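Local coordinates for protein CT_858 (PDB 3DOR) that is a secreted chlamydial protease, CPAF, which is dimeric when mature and probably cleaves proteins as a serine-type endopeptidase, at residues G274-Y279 against A321-V326; E403-T406 against Q410-E413. All coordinates share one frame; numbering follows the deposited sequence.

Interaction 1 of 2, residues G274-Y279 against A321-V326; sequences GLFRAY and AKIIQV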
# COMPACT_ATOMS: atom_id res chain seq x y z
N GLY B 274 -26.65 19.28 1.37
CA GLY B 274 -25.67 18.30 0.93
C GLY B 274 -25.01 17.42 1.98
O GLY B 274 -25.65 16.94 2.92
N LEU B 275 -23.71 17.22 1.80
CA LEU B 275 -22.89 16.40 2.68
C LEU B 275 -22.63 17.03 4.06
O LEU B 275 -22.62 16.33 5.07
CB LEU B 275 -21.55 16.13 1.99
CG LEU B 275 -21.16 14.70 1.59
CD1 LEU B 275 -22.34 13.93 1.01
CD2 LEU B 275 -20.02 14.78 0.58
N PHE B 276 -22.43 18.34 4.09
CA PHE B 276 -22.14 19.06 5.33
C PHE B 276 -23.38 19.52 6.09
O PHE B 276 -24.39 19.89 5.49
CB PHE B 276 -21.32 20.33 5.07
CG PHE B 276 -19.94 20.09 4.54
CD1 PHE B 276 -19.71 20.01 3.18
CD2 PHE B 276 -18.86 20.00 5.41
CE1 PHE B 276 -18.41 19.83 2.67
CE2 PHE B 276 -17.55 19.83 4.92
CZ PHE B 276 -17.33 19.75 3.55
N ARG B 277 -23.30 19.52 7.41
CA ARG B 277 -24.40 20.05 8.20
C ARG B 277 -24.07 21.55 8.23
O ARG B 277 -23.02 21.96 8.72
CB ARG B 277 -24.40 19.51 9.63
CG ARG B 277 -25.47 20.19 10.49
CD ARG B 277 -25.60 19.61 11.89
NE ARG B 277 -26.67 20.29 12.62
CZ ARG B 277 -26.83 20.24 13.94
NH1 ARG B 277 -26.01 19.52 14.69
NH2 ARG B 277 -27.82 20.91 14.50
N ALA B 278 -24.96 22.37 7.68
CA ALA B 278 -24.72 23.80 7.65
C ALA B 278 -26.04 24.54 7.56
O ALA B 278 -26.95 24.13 6.83
CB ALA B 278 -23.83 24.15 6.46
N TYR B 279 -26.14 25.63 8.30
CA TYR B 279 -27.36 26.41 8.28
C TYR B 279 -27.11 27.82 8.77
O TYR B 279 -26.00 28.18 9.14
CB TYR B 279 -28.43 25.72 9.16
CG TYR B 279 -28.07 25.61 10.63
CD1 TYR B 279 -28.32 26.67 11.50
CD2 TYR B 279 -27.46 24.46 11.13
CE1 TYR B 279 -27.97 26.59 12.85
CE2 TYR B 279 -27.11 24.37 12.48
CZ TYR B 279 -27.36 25.44 13.33
OH TYR B 279 -27.00 25.38 14.65
N ALA B 321 -17.33 25.14 -0.75
CA ALA B 321 -17.22 26.44 -1.40
C ALA B 321 -18.61 27.05 -1.59
O ALA B 321 -18.80 28.24 -1.37
CB ALA B 321 -16.51 26.30 -2.76
N LYS B 322 -19.58 26.23 -2.00
CA LYS B 322 -20.95 26.73 -2.20
C LYS B 322 -21.53 27.29 -0.89
O LYS B 322 -22.17 28.35 -0.87
CB LYS B 322 -21.87 25.60 -2.67
CG LYS B 322 -21.50 24.93 -3.99
CD LYS B 322 -22.03 25.72 -5.17
CE LYS B 322 -21.84 24.94 -6.47
NZ LYS B 322 -22.61 23.67 -6.45
N ILE B 323 -21.32 26.57 0.20
CA ILE B 323 -21.84 26.99 1.49
C ILE B 323 -21.21 28.30 1.95
O ILE B 323 -21.91 29.21 2.40
CB ILE B 323 -21.60 25.89 2.56
CG1 ILE B 323 -22.32 24.61 2.13
CG2 ILE B 323 -22.11 26.35 3.91
CD1 ILE B 323 -21.83 23.34 2.84
N ILE B 324 -19.89 28.42 1.82
CA ILE B 324 -19.23 29.65 2.22
C ILE B 324 -19.72 30.85 1.41
O ILE B 324 -19.90 31.94 1.96
CB ILE B 324 -17.70 29.53 2.09
CG1 ILE B 324 -17.20 28.37 2.95
CG2 ILE B 324 -17.05 30.83 2.57
CD1 ILE B 324 -17.61 28.47 4.43
N GLN B 325 -19.95 30.66 0.11
CA GLN B 325 -20.45 31.77 -0.69
C GLN B 325 -21.81 32.21 -0.13
O GLN B 325 -22.09 33.39 -0.05
CB GLN B 325 -20.59 31.37 -2.16
CG GLN B 325 -19.30 31.50 -2.95
CD GLN B 325 -19.43 31.05 -4.39
OE1 GLN B 325 -19.82 29.90 -4.67
NE2 GLN B 325 -19.10 31.94 -5.33
N VAL B 326 -22.64 31.26 0.25
CA VAL B 326 -23.94 31.60 0.83
C VAL B 326 -23.73 32.37 2.13
O VAL B 326 -24.40 33.36 2.39
CB VAL B 326 -24.78 30.34 1.12
CG1 VAL B 326 -25.97 30.70 2.03
CG2 VAL B 326 -25.27 29.74 -0.20
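Ile323 on helix 316-330 reaches the 274-279 segment with its two methyl ends, one for Phe276 and one for Ala278. Traced outward from CB, the side chain divides at once. The short branch, Ile323 CG2, stands anti to the backbone N and meets the CB methyl of Ala278 at 3.8 Å. The long branch starts with CG1 beside the backbone N (chi1 -60°) and runs on extended, chi2 162°, carrying CD1 to Phe276. There Ile323 CD1 lies 3.8 Å from Phe276 CB and 4.0 Å from Phe276 CD1, so it rests on the root and one shoulder of the aromatic side chain. Its approach to the ring is oblique.

Both partners point their CB atoms toward the helix, whereas Arg277 between them points away, the alternation expected of an extended chain. The contact is entirely apolar: no hydrogen bond crosses it, all three touching residues are buried, and the two segments bury 122 Å² between them. The nearest CA atoms, of Ala278 and Ile323, are 7.5 Å apart, and the contacts across this separation are made by side-chain atoms.

Leu296 of strand 290-297 touches both Phe276 and Ala278 and so continues the apolar layer. One turn earlier on the same helix, Glu319 accepts hydrogen bonds from the backbone N atoms of Leu275 and Phe276, a polar link beside the apolar contact. The arrangement is a helix packed on a face of the mixed seven-stranded sheet through strand 278-284 and the residues leading into it, alpha/beta layering consistent with the ClpP/crotonase-like fold of S41 peptidases.

Interaction 2 of 2, residues E403-T406 against Q410-E413; sequences EGYT and QVAE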
# COMPACT_ATOMS: atom_id res chain seq x y z
N GLU B 403 -6.59 18.53 -3.97
CA GLU B 403 -7.60 18.20 -2.97
C GLU B 403 -8.33 19.44 -2.50
O GLU B 403 -8.63 19.61 -1.32
CB GLU B 403 -6.96 17.45 -1.80
CG GLU B 403 -6.46 16.07 -2.22
CD GLU B 403 -5.97 15.22 -1.06
OE1 GLU B 403 -6.77 14.97 -0.12
OE2 GLU B 403 -4.79 14.81 -1.09
N GLY B 404 -8.62 20.32 -3.46
CA GLY B 404 -9.34 21.54 -3.18
C GLY B 404 -8.46 22.78 -3.18
O GLY B 404 -8.94 23.87 -3.49
N TYR B 405 -7.19 22.62 -2.83
CA TYR B 405 -6.31 23.79 -2.79
C TYR B 405 -5.92 24.26 -4.18
O TYR B 405 -5.37 23.49 -4.98
CB TYR B 405 -5.06 23.50 -1.97
CG TYR B 405 -4.33 24.75 -1.55
CD1 TYR B 405 -4.69 25.43 -0.38
CD2 TYR B 405 -3.29 25.27 -2.31
CE1 TYR B 405 -4.03 26.59 0.01
CE2 TYR B 405 -2.61 26.43 -1.93
CZ TYR B 405 -2.99 27.09 -0.76
OH TYR B 405 -2.33 28.24 -0.39
N THR B 406 -6.21 25.52 -4.46
CA THR B 406 -5.93 26.11 -5.77
C THR B 406 -4.47 26.06 -6.18
O THR B 406 -3.60 26.50 -5.43
CB THR B 406 -6.42 27.58 -5.82
OG1 THR B 406 -7.80 27.64 -5.44
CG2 THR B 406 -6.24 28.14 -7.23
N GLN B 410 2.96 29.88 -7.46
CA GLN B 410 3.38 29.99 -6.07
C GLN B 410 3.42 28.61 -5.45
O GLN B 410 4.34 28.27 -4.70
CB GLN B 410 2.41 30.89 -5.29
CG GLN B 410 2.70 30.97 -3.79
CD GLN B 410 4.15 31.34 -3.47
OE1 GLN B 410 5.07 30.53 -3.65
NE2 GLN B 410 4.35 32.57 -3.00
N VAL B 411 2.42 27.81 -5.77
CA VAL B 411 2.33 26.45 -5.26
C VAL B 411 3.47 25.62 -5.84
O VAL B 411 4.14 24.89 -5.10
CB VAL B 411 0.96 25.82 -5.62
CG1 VAL B 411 0.97 24.33 -5.35
CG2 VAL B 411 -0.14 26.50 -4.79
N ALA B 412 3.71 25.75 -7.14
CA ALA B 412 4.79 25.01 -7.79
C ALA B 412 6.12 25.40 -7.14
O ALA B 412 6.95 24.55 -6.85
CB ALA B 412 4.82 25.30 -9.29
N GLU B 413 6.31 26.70 -6.91
CA GLU B 413 7.53 27.18 -6.29
C GLU B 413 7.69 26.66 -4.87
O GLU B 413 8.80 26.39 -4.42
CB GLU B 413 7.57 28.71 -6.30
CG GLU B 413 7.74 29.30 -7.69
CD GLU B 413 8.96 28.73 -8.41
OE1 GLU B 413 10.04 28.68 -7.79
OE2 GLU B 413 8.84 28.33 -9.59
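The ring of Tyr405 presents its edge, not a face, to Val411: the Val411 CG2 methyl lies in the ring plane, 3.8 Å from Tyr405 CE2 and 4.2 Å from Tyr405 CD2. Phe442 meets the same ring with its plane turned by about 40°, too far from parallel for a flat stack and well short of perpendicular. Tyr350 and Ser354 of helix 346-354 also touch the tyrosine.

Across this contact Val411 touches with one branch. Val411 CG2 sits beside the backbone N of its own residue, and besides the ring edge it meets Thr406 O at 3.5 Å. That second approach is a van der Waals contact of a methyl with a main-chain oxygen; no hydrogen bond joins the two segments. On the strand side, Tyr405 CG is anti to the backbone N (chi1 -163°), an orientation that takes the ring out from the strand with its CD2 and CE2 edge to the valine. The two side chains run past each other in opposite directions.

At its far end the tyrosine is held by a polar partner: Tyr405 OH is hydrogen-bonded to the backbone N of His446, which fixes the tip while the edge receives the methyl. Phe442 touches Val411 as well, giving valine and tyrosine a shared aromatic neighbour. The contact is small, 80 Å² in all, and its closest CA atoms, those of Thr406 and Val411, are 8.3 Å apart. It belongs to a tight strand-to-helix connection, in which the two-stranded antiparallel hairpin 401-406 passes into helix 409-428 within the S41 peptidase region.

From the N terminus, interaction 1 comes first. It closes a loop of 41 intervening residues, through which the chain completes strand 278-284, returns antiparallel along strand 290-297 and enters helix 316-330. Interaction 2 opens later and spans just three residues, between strand 405-406 and helix 409-428. The two are therefore in series, neither nested nor crossing. Their centres lie 23 Å apart and their nearest atoms about 8 Å apart, without touching. Interaction 1 ties a helix to the antiparallel side of the seven-stranded mixed sheet; interaction 2 packs a small hairpin against the helix that follows it, beside helix 346-354.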